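Local coordinates for putative lipoprotein (Bacteroides ovatus, PDB 3OQQ) that is of unknown function but is probably an extracellular, lipid-anchored surface protein of a gut bacterium that binds several calcium ions, at residues N114-Y120 with C161-Q165; G127-D133 with D146-F152; D181-V185 with V390-H394. All coordinates share one frame; numbering follows the deposited sequence.

Contact 1 of 3, residues N114-Y120 with C161-Q165; sequences NETDQGY and CHSQQ. With CA (calcium ion), chain E.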
loop_
_atom_site.group_PDB
_atom_site.type_symbol
_atom_site.label_atom_id
_atom_site.label_comp_id
_atom_site.label_asym_id
_atom_site.label_seq_id
_atom_site.Cartn_x
_atom_site.Cartn_y
_atom_site.Cartn_z
ATOM N N ASN A 114 -9.393 -12.803 30.465
ATOM C CA ASN A 114 -9.974 -11.503 30.122
ATOM C C ASN A 114 -9.146 -10.338 30.750
ATOM O O ASN A 114 -9.303 -9.193 30.340
ATOM C CB ASN A 114 -11.448 -11.445 30.502
ATOM C CG ASN A 114 -12.340 -12.150 29.492
ATOM O OD1 ASN A 114 -12.336 -11.831 28.299
ATOM N ND2 ASN A 114 -13.146 -13.111 29.936
ATOM N N GLU A 115 -8.232 -10.666 31.687
ATOM C CA GLU A 115 -7.309 -9.747 32.350
ATOM C C GLU A 115 -6.108 -9.410 31.424
ATOM O O GLU A 115 -5.558 -8.308 31.536
ATOM C CB GLU A 115 -6.816 -10.372 33.689
ATOM C CG GLU A 115 -5.763 -9.582 34.467
ATOM C CD GLU A 115 -5.301 -10.145 35.804
ATOM O OE1 GLU A 115 -5.012 -11.362 35.889
ATOM O OE2 GLU A 115 -5.162 -9.342 36.754
ATOM N N THR A 116 -5.731 -10.342 30.494
ATOM C CA THR A 116 -4.558 -10.223 29.613
ATOM C C THR A 116 -4.840 -10.183 28.080
ATOM O O THR A 116 -3.884 -10.041 27.307
ATOM C CB THR A 116 -3.608 -11.399 29.901
ATOM O OG1 THR A 116 -4.229 -12.624 29.501
ATOM C CG2 THR A 116 -3.214 -11.490 31.362
ATOM N N ASP A 117 -6.118 -10.274 27.636
ATOM C CA ASP A 117 -6.443 -10.304 26.195
ATOM C C ASP A 117 -7.100 -9.004 25.671
ATOM O O ASP A 117 -7.732 -9.031 24.616
ATOM C CB ASP A 117 -7.385 -11.504 25.922
ATOM C CG ASP A 117 -8.817 -11.358 26.468
ATOM O OD1 ASP A 117 -9.095 -10.358 27.175
ATOM O OD2 ASP A 117 -9.649 -12.248 26.196
ATOM N N GLN A 118 -7.022 -7.910 26.424
ATOM C CA GLN A 118 -7.718 -6.678 26.044
ATOM C C GLN A 118 -6.984 -5.926 24.918
ATOM O O GLN A 118 -6.174 -5.033 25.179
ATOM C CB GLN A 118 -7.935 -5.771 27.264
ATOM C CG GLN A 118 -8.864 -6.363 28.322
ATOM C CD GLN A 118 -8.775 -5.608 29.628
ATOM O OE1 GLN A 118 -8.795 -4.369 29.668
ATOM N NE2 GLN A 118 -8.687 -6.339 30.731
ATOM N N GLY A 119 -7.287 -6.302 23.680
ATOM C CA GLY A 119 -6.685 -5.703 22.498
ATOM C C GLY A 119 -7.379 -6.128 21.226
ATOM O O GLY A 119 -7.930 -7.233 21.147
ATOM N N TYR A 120 -7.351 -5.249 20.226
ATOM C CA TYR A 120 -7.977 -5.471 18.930
ATOM C C TYR A 120 -7.018 -6.080 17.935
ATOM O O TYR A 120 -5.929 -5.551 17.713
ATOM C CB TYR A 120 -8.516 -4.154 18.356
ATOM C CG TYR A 120 -9.468 -3.396 19.252
ATOM C CD1 TYR A 120 -10.688 -3.950 19.638
ATOM C CD2 TYR A 120 -9.201 -2.086 19.634
ATOM C CE1 TYR A 120 -11.589 -3.236 20.432
ATOM C CE2 TYR A 120 -10.097 -1.361 20.420
ATOM C CZ TYR A 120 -11.286 -1.944 20.823
ATOM O OH TYR A 120 -12.165 -1.228 21.597
ATOM N N CYS A 161 -12.290 -3.644 15.673
ATOM C CA CYS A 161 -12.717 -3.017 16.938
ATOM C C CYS A 161 -13.911 -3.802 17.506
ATOM O O CYS A 161 -15.064 -3.342 17.490
ATOM C CB CYS A 161 -13.040 -1.536 16.762
ATOM S SG CYS A 161 -11.664 -0.535 16.149
ATOM N N HIS A 162 -13.613 -5.029 17.949
ATOM C CA HIS A 162 -14.559 -5.988 18.494
ATOM C C HIS A 162 -14.309 -6.123 19.988
ATOM O O HIS A 162 -13.157 -6.035 20.421
ATOM C CB HIS A 162 -14.392 -7.354 17.787
ATOM C CG HIS A 162 -14.548 -7.329 16.289
ATOM N ND1 HIS A 162 -14.293 -8.460 15.524
ATOM C CD2 HIS A 162 -14.954 -6.330 15.462
ATOM C CE1 HIS A 162 -14.526 -8.108 14.270
ATOM N NE2 HIS A 162 -14.913 -6.834 14.180
ATOM N N SER A 163 -15.367 -6.357 20.781
ATOM C CA SER A 163 -15.215 -6.509 22.234
ATOM C C SER A 163 -14.392 -7.772 22.617
ATOM O O SER A 163 -13.771 -7.804 23.683
ATOM C CB SER A 163 -16.582 -6.560 22.905
ATOM O OG SER A 163 -16.457 -6.409 24.309
ATOM N N GLN A 164 -14.395 -8.793 21.741
ATOM C CA GLN A 164 -13.717 -10.074 21.935
ATOM C C GLN A 164 -13.355 -10.705 20.581
ATOM O O GLN A 164 -14.148 -10.645 19.628
ATOM C CB GLN A 164 -14.634 -11.019 22.748
ATOM C CG GLN A 164 -14.019 -12.367 23.152
ATOM C CD GLN A 164 -12.810 -12.315 24.073
ATOM O OE1 GLN A 164 -12.719 -11.522 25.017
ATOM N NE2 GLN A 164 -11.896 -13.240 23.875
ATOM N N GLN A 165 -12.171 -11.329 20.513
ATOM C CA GLN A 165 -11.705 -12.007 19.306
ATOM C C GLN A 165 -12.317 -13.414 19.193
ATOM O O GLN A 165 -12.820 -13.945 20.185
ATOM C CB GLN A 165 -10.165 -12.083 19.296
ATOM C CG GLN A 165 -9.497 -10.714 19.206
ATOM C CD GLN A 165 -8.005 -10.785 19.008
ATOM O OE1 GLN A 165 -7.486 -11.682 18.342
ATOM N NE2 GLN A 165 -7.292 -9.782 19.510
HETATM CA CA CA E . -11.529 -10.489 26.811
HETATM O O HOH W 1 -11.269 -8.821 28.191
HETATM O O HOH W 2 -11.225 -8.976 24.656
HETATM O O HOH W 3 -9.811 -9.656 22.444
#
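Asn114, Asp117 and Gln164 converge on one calcium ion, which ties loop 114-120 to the loop after strand 150-161. Asn114 gives OD1, 2.2 Å from the calcium, and Gln164 gives OE1, 2.4 Å from it. Asp117 clasps the ion with both carboxylate oxygens, and two waters bring the donors to six. The side chains of Asn114 and Gln164 cross at about a right angle, amide planes 89° apart, and Asn114 OD1 and Gln164 OE1 come within 3.3 Å because both bind the metal. Gln164 gets there with CG anti to the backbone N (chi1 -175°) and a bend at the next bond, which swings the amide back although CB points away from the loop. Its NE2 adds a weak hydrogen bond to Asp117 OD2, 3.4 Å away. In the next shell, Asn114 O holds one metal-bound water and accepts Gln118 NE2, a bond (2.9 Å) that closes the chain on itself around residues 114-118.

Further out, Gln165 NE2 donates to Gly119 O at 3.1 Å, coming from above the carbonyl plane. The same amide reaches Asp40 O, while Gln165 OE1 meets Arg47 and Leu42 N. An alanine at Gln165 would lose this amide, which would probably leave Gly119 O without its side-chain donor and Arg47 without that acceptor. Cys161 CA lies over one face of the Tyr120 ring, 3.9 Å from the centroid, with Cys161 SG above it at 4.6 Å; His162 O sits at the ring edge. Together these form a mononuclear calcium site that joins two loops at the end of an antiparallel strand pair.

Contact 2 of 3, residues G127-D133 with D146-F152; sequences GVVMFED and DFNDVVF. With CA (calcium ion), chain C; CA (calcium ion), chain B.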
loop_
_atom_site.group_PDB
_atom_site.type_symbol
_atom_site.label_atom_id
_atom_site.label_comp_id
_atom_site.label_asym_id
_atom_site.label_seq_id
_atom_site.Cartn_x
_atom_site.Cartn_y
_atom_site.Cartn_z
ATOM N N GLY A 127 3.929 -1.581 1.332
ATOM C CA GLY A 127 4.736 -1.750 0.137
ATOM C C GLY A 127 5.089 -0.412 -0.474
ATOM O O GLY A 127 4.772 0.647 0.076
ATOM N N VAL A 128 5.758 -0.456 -1.610
ATOM C CA VAL A 128 6.113 0.745 -2.360
ATOM C C VAL A 128 5.546 0.580 -3.751
ATOM O O VAL A 128 5.668 -0.489 -4.350
ATOM C CB VAL A 128 7.633 1.128 -2.360
ATOM C CG1 VAL A 128 8.494 0.109 -3.121
ATOM C CG2 VAL A 128 7.827 2.554 -2.907
ATOM N N VAL A 129 4.888 1.623 -4.236
ATOM C CA VAL A 129 4.285 1.603 -5.556
ATOM C C VAL A 129 5.163 2.427 -6.462
ATOM O O VAL A 129 5.540 3.553 -6.120
ATOM C CB VAL A 129 2.820 2.086 -5.553
ATOM C CG1 VAL A 129 2.265 2.116 -6.968
ATOM C CG2 VAL A 129 1.956 1.196 -4.673
HETATM N N MSE A 130 5.491 1.858 -7.623
HETATM C CA MSE A 130 6.334 2.524 -8.606
HETATM C C MSE A 130 5.640 2.559 -9.919
HETATM O O MSE A 130 5.356 1.513 -10.475
HETATM C CB MSE A 130 7.694 1.824 -8.719
HETATM C CG MSE A 130 8.488 1.928 -7.447
HETATM SE SE MSE A 130 10.309 1.366 -7.745
HETATM C CE MSE A 130 10.836 1.321 -5.896
ATOM N N PHE A 131 5.416 3.772 -10.447
ATOM C CA PHE A 131 4.704 3.948 -11.707
ATOM C C PHE A 131 5.523 4.600 -12.777
ATOM O O PHE A 131 6.375 5.432 -12.485
ATOM C CB PHE A 131 3.468 4.835 -11.485
ATOM C CG PHE A 131 2.218 4.073 -11.216
ATOM C CD1 PHE A 131 1.531 3.440 -12.254
ATOM C CD2 PHE A 131 1.691 4.006 -9.931
ATOM C CE1 PHE A 131 0.348 2.747 -12.002
ATOM C CE2 PHE A 131 0.521 3.277 -9.679
ATOM C CZ PHE A 131 -0.143 2.665 -10.714
ATOM N N GLU A 132 5.195 4.251 -14.032
ATOM C CA GLU A 132 5.620 4.861 -15.290
ATOM C C GLU A 132 4.467 5.789 -15.690
ATOM O O GLU A 132 3.310 5.431 -15.488
ATOM C CB GLU A 132 5.932 3.800 -16.362
ATOM C CG GLU A 132 7.418 3.447 -16.437
ATOM C CD GLU A 132 8.309 4.645 -16.709
ATOM O OE1 GLU A 132 8.157 5.246 -17.796
ATOM O OE2 GLU A 132 9.137 5.004 -15.839
ATOM N N ASP A 133 4.760 6.971 -16.216
ATOM C CA ASP A 133 3.734 7.961 -16.533
ATOM C C ASP A 133 3.361 8.062 -18.010
ATOM O O ASP A 133 2.588 8.943 -18.373
ATOM C CB ASP A 133 4.209 9.353 -16.056
ATOM C CG ASP A 133 5.536 9.846 -16.630
ATOM O OD1 ASP A 133 5.951 9.350 -17.712
ATOM O OD2 ASP A 133 6.193 10.674 -15.969
ATOM N N ASP A 146 12.496 3.799 -16.355
ATOM C CA ASP A 146 13.112 3.955 -15.039
ATOM C C ASP A 146 12.173 3.610 -13.844
ATOM O O ASP A 146 12.673 3.384 -12.732
ATOM C CB ASP A 146 13.759 5.357 -14.861
ATOM C CG ASP A 146 12.912 6.613 -15.063
ATOM O OD1 ASP A 146 11.679 6.490 -15.245
ATOM O OD2 ASP A 146 13.482 7.715 -15.031
ATOM N N PHE A 147 10.848 3.562 -14.068
ATOM C CA PHE A 147 9.827 3.235 -13.051
ATOM C C PHE A 147 9.943 4.101 -11.785
ATOM O O PHE A 147 9.709 3.607 -10.682
ATOM C CB PHE A 147 9.828 1.736 -12.677
ATOM C CG PHE A 147 9.016 0.920 -13.658
ATOM C CD1 PHE A 147 9.587 0.460 -14.850
ATOM C CD2 PHE A 147 7.666 0.658 -13.419
ATOM C CE1 PHE A 147 8.823 -0.260 -15.779
ATOM C CE2 PHE A 147 6.902 -0.065 -14.346
ATOM C CZ PHE A 147 7.482 -0.509 -15.523
ATOM N N ASN A 148 10.253 5.390 -11.941
ATOM C CA ASN A 148 10.331 6.261 -10.758
ATOM C C ASN A 148 9.472 7.511 -10.958
ATOM O O ASN A 148 9.598 8.464 -10.196
ATOM C CB ASN A 148 11.784 6.634 -10.449
ATOM C CG ASN A 148 12.357 7.506 -11.534
ATOM O OD1 ASN A 148 11.634 7.923 -12.435
ATOM N ND2 ASN A 148 13.632 7.832 -11.458
ATOM N N ASP A 149 8.633 7.523 -12.014
ATOM C CA ASP A 149 7.796 8.686 -12.381
ATOM C C ASP A 149 6.910 9.125 -11.239
ATOM O O ASP A 149 6.736 10.333 -11.039
ATOM C CB ASP A 149 7.013 8.406 -13.656
ATOM C CG ASP A 149 7.981 8.053 -14.789
ATOM O OD1 ASP A 149 9.225 8.241 -14.604
ATOM O OD2 ASP A 149 7.515 7.566 -15.832
ATOM N N VAL A 150 6.393 8.153 -10.462
ATOM C CA VAL A 150 5.690 8.363 -9.202
ATOM C C VAL A 150 6.117 7.212 -8.299
ATOM O O VAL A 150 5.993 6.036 -8.662
ATOM C CB VAL A 150 4.143 8.544 -9.219
ATOM C CG1 VAL A 150 3.638 8.913 -7.816
ATOM C CG2 VAL A 150 3.698 9.610 -10.223
ATOM N N VAL A 151 6.713 7.550 -7.167
ATOM C CA VAL A 151 7.161 6.506 -6.234
ATOM C C VAL A 151 6.516 6.854 -4.923
ATOM O O VAL A 151 6.710 7.963 -4.417
ATOM C CB VAL A 151 8.698 6.347 -6.135
ATOM C CG1 VAL A 151 9.096 5.217 -5.191
ATOM C CG2 VAL A 151 9.335 6.146 -7.506
ATOM N N PHE A 152 5.672 5.961 -4.421
ATOM C CA PHE A 152 5.055 6.216 -3.130
ATOM C C PHE A 152 4.960 4.991 -2.304
ATOM O O PHE A 152 4.666 3.928 -2.818
ATOM C CB PHE A 152 3.674 6.864 -3.257
ATOM C CG PHE A 152 2.576 6.087 -3.941
ATOM C CD1 PHE A 152 2.377 6.197 -5.318
ATOM C CD2 PHE A 152 1.651 5.359 -3.197
ATOM C CE1 PHE A 152 1.307 5.565 -5.936
ATOM C CE2 PHE A 152 0.589 4.709 -3.824
ATOM C CZ PHE A 152 0.413 4.840 -5.190
HETATM CA CA CA C . 9.736 6.881 -16.810
HETATM CA CA CA B . 11.556 9.094 -14.520
HETATM O O HOH W 4 8.639 8.052 -18.572
HETATM O O HOH W 5 11.319 5.877 -18.338
HETATM O O HOH W 6 10.768 8.987 -17.073
#
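Val129 and Phe152, and Phe131 and Val150, are hydrogen-bonded pairs of antiparallel strands 127-131 and 150-152, with Met130 and Val151 the non-hydrogen-bonded pair between them. The bond from Val129 N to Phe152 O is short, 2.7 Å, and almost straight; the last of the series, Val150 N to Phe131 O, is weak at 3.4 Å, where a bulge sets in.

Apolar contacts lie on both faces of the pair. On one, the Phe152 ring takes Val129 CB over its face, 3.8 Å from the centroid; with CG between its backbone N and carbonyl carbon (chi1 63°) the ring is folded across to the neighbouring strand. On the other, Val151 CG1 touches both Val128 CG2 (3.7 Å) and CG of selenomethionine Met130. Beyond the strands, Glu132 CG sits over the centre of the Phe147 ring, only 3° off its normal.

At the loop end, carboxylates gather on two calcium ions. Glu132 and Asp149 each grip the first ion with both oxygens, and Asp146 OD1 joins them. Asp146 OD1, Asp149 OD1 and a water bridge to the second ion, which Asp146 OD2, Asn148, Gly186 and Glu397 also bind; Asp146 OD2 accepts a hydrogen bond from Arg398 N as well. Second-shell N-H groups steady two ligands: Phe147 N donates to Glu132 OE2 (2.9 Å), and Asp133 N to the anti lone pair of Asp149 OD2 (2.8 Å).

Asp149 and Val150 both face Phe131, a classic beta bulge, next to which lies a dinuclear, carboxylate-bridged calcium site.

Contact 3 of 3, residues D181-V185 with V390-H394; sequences DVRAV and VGTRH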
loop_
_atom_site.group_PDB
_atom_site.type_symbol
_atom_site.label_atom_id
_atom_site.label_comp_id
_atom_site.label_asym_id
_atom_site.label_seq_id
_atom_site.Cartn_x
_atom_site.Cartn_y
_atom_site.Cartn_z
ATOM N N ASP A 181 2.643 7.855 1.264
ATOM C CA ASP A 181 3.806 8.739 1.428
ATOM C C ASP A 181 4.546 8.910 0.135
ATOM O O ASP A 181 5.034 7.918 -0.398
ATOM C CB ASP A 181 4.770 8.172 2.502
ATOM C CG ASP A 181 4.130 8.018 3.860
ATOM O OD1 ASP A 181 3.127 8.742 4.140
ATOM O OD2 ASP A 181 4.585 7.153 4.629
ATOM N N VAL A 182 4.669 10.164 -0.351
ATOM C CA VAL A 182 5.373 10.470 -1.604
ATOM C C VAL A 182 6.881 10.362 -1.400
ATOM O O VAL A 182 7.485 11.187 -0.712
ATOM C CB VAL A 182 5.009 11.849 -2.210
ATOM C CG1 VAL A 182 5.653 12.014 -3.593
ATOM C CG2 VAL A 182 3.506 12.039 -2.294
ATOM N N ARG A 183 7.499 9.405 -2.075
ATOM C CA ARG A 183 8.929 9.238 -1.978
ATOM C C ARG A 183 9.627 9.997 -3.115
ATOM O O ARG A 183 10.644 10.629 -2.875
ATOM C CB ARG A 183 9.261 7.728 -1.931
ATOM C CG ARG A 183 10.453 7.290 -2.703
ATOM C CD ARG A 183 11.405 6.456 -1.900
ATOM N NE ARG A 183 10.897 5.208 -1.311
ATOM C CZ ARG A 183 11.098 3.993 -1.820
ATOM N NH1 ARG A 183 11.714 3.846 -2.999
ATOM N NH2 ARG A 183 10.695 2.912 -1.152
ATOM N N ALA A 184 9.092 9.955 -4.337
ATOM C CA ALA A 184 9.715 10.640 -5.473
ATOM C C ALA A 184 8.718 10.864 -6.596
ATOM O O ALA A 184 7.761 10.093 -6.728
ATOM C CB ALA A 184 10.897 9.811 -6.008
ATOM N N VAL A 185 9.025 11.852 -7.475
ATOM C CA VAL A 185 8.257 12.142 -8.684
ATOM C C VAL A 185 9.283 12.340 -9.816
ATOM O O VAL A 185 9.805 13.433 -9.999
ATOM C CB VAL A 185 7.243 13.313 -8.550
ATOM C CG1 VAL A 185 6.401 13.458 -9.816
ATOM C CG2 VAL A 185 6.335 13.133 -7.333
ATOM N N VAL A 390 8.168 -2.645 0.863
ATOM C CA VAL A 390 8.263 -1.216 1.224
ATOM C C VAL A 390 9.708 -0.670 1.188
ATOM O O VAL A 390 9.908 0.458 0.734
ATOM C CB VAL A 390 7.533 -0.872 2.549
ATOM C CG1 VAL A 390 8.177 -1.565 3.755
ATOM C CG2 VAL A 390 7.417 0.646 2.745
ATOM N N GLY A 391 10.682 -1.481 1.566
ATOM C CA GLY A 391 12.080 -1.046 1.540
ATOM C C GLY A 391 12.719 -0.927 0.166
ATOM O O GLY A 391 13.855 -0.464 0.076
ATOM N N THR A 392 12.026 -1.344 -0.921
ATOM C CA THR A 392 12.637 -1.334 -2.261
ATOM C C THR A 392 12.926 0.085 -2.717
ATOM O O THR A 392 12.034 0.955 -2.705
ATOM C CB THR A 392 11.801 -2.091 -3.281
ATOM O OG1 THR A 392 11.453 -3.355 -2.727
ATOM C CG2 THR A 392 12.535 -2.279 -4.626
ATOM N N ARG A 393 14.197 0.308 -3.104
ATOM C CA ARG A 393 14.703 1.611 -3.569
ATOM C C ARG A 393 14.334 1.874 -5.019
ATOM O O ARG A 393 14.358 0.945 -5.831
ATOM C CB ARG A 393 16.236 1.654 -3.430
ATOM C CG ARG A 393 16.672 1.650 -1.970
ATOM C CD ARG A 393 17.888 0.807 -1.842
ATOM N NE ARG A 393 18.346 0.660 -0.462
ATOM C CZ ARG A 393 17.923 -0.276 0.377
ATOM N NH1 ARG A 393 16.964 -1.114 0.017
ATOM N NH2 ARG A 393 18.455 -0.379 1.584
ATOM N N HIS A 394 14.061 3.131 -5.367
ATOM C CA HIS A 394 13.755 3.470 -6.757
ATOM C C HIS A 394 15.050 3.843 -7.503
ATOM O O HIS A 394 16.079 4.163 -6.891
ATOM C CB HIS A 394 12.694 4.589 -6.855
ATOM C CG HIS A 394 13.133 5.884 -6.242
ATOM N ND1 HIS A 394 13.127 6.065 -4.876
ATOM C CD2 HIS A 394 13.627 7.003 -6.833
ATOM C CE1 HIS A 394 13.587 7.295 -4.667
ATOM N NE2 HIS A 394 13.870 7.909 -5.816
#
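Ala184 and His394 bring the two backbones nearest, yet their CA atoms stay 8.3 Å apart, so strand 181-184 meets loop 390-394 through Arg183 and Ala184, which reach the Thr392 carbonyl and the His394 ring. Arg183 does most of the bridging. It bends at chi2 and chi3 (59° at the latter), which sets the guanidinium with its edge toward Thr392 O and His394 ND1. NH1 and NH2 both donate end-on to Thr392 O, NH2 at 2.8 Å and NH1 at 2.9 Å, so one carbonyl receives two bonds. NH1 also gives a straighter bond to His394 ND1 (3.2 Å, 164°), lying nearly in the planes of both groups. ND1 thus acts as acceptor, consistent with a proton on NE2, which bonds to Gln286 O. Over one face of the imidazole sits Ala184 CB, 3.5 Å from His394 NE2, while Arg183 CG and CD pass beside the ring.

Arg183 NE makes a salt bridge with Glu153, and the charge of the buried guanidinium is therefore probably offset. Arg183 and Ala184 both face Val151 in a classic beta bulge, and both turn toward the loop, Arg183 to hydrogen-bond and Ala184 to lay its methyl on the His394 ring.

Contacts 1 and 2 sit at opposite ends of the antiparallel pair 122-131 and 150-161: contact 1 joins the loops leading into the first strand and out of the second, contact 2 the other ends and both ends of the eighteen-residue loop between them. Contact 2 is thus nested inside the loop closed by contact 1, with centres 39 Å apart and the chain's centre between them. Contact 3 comes later in the chain, its centre 7 Å from that of contact 2. Strand 173-184 pairs with 150-161, Ala184 O lying 2.8 Å from Val151 N. The strand pair therefore carries a calcium site at each end, and loop 390-394 is fastened beside the dinuclear one.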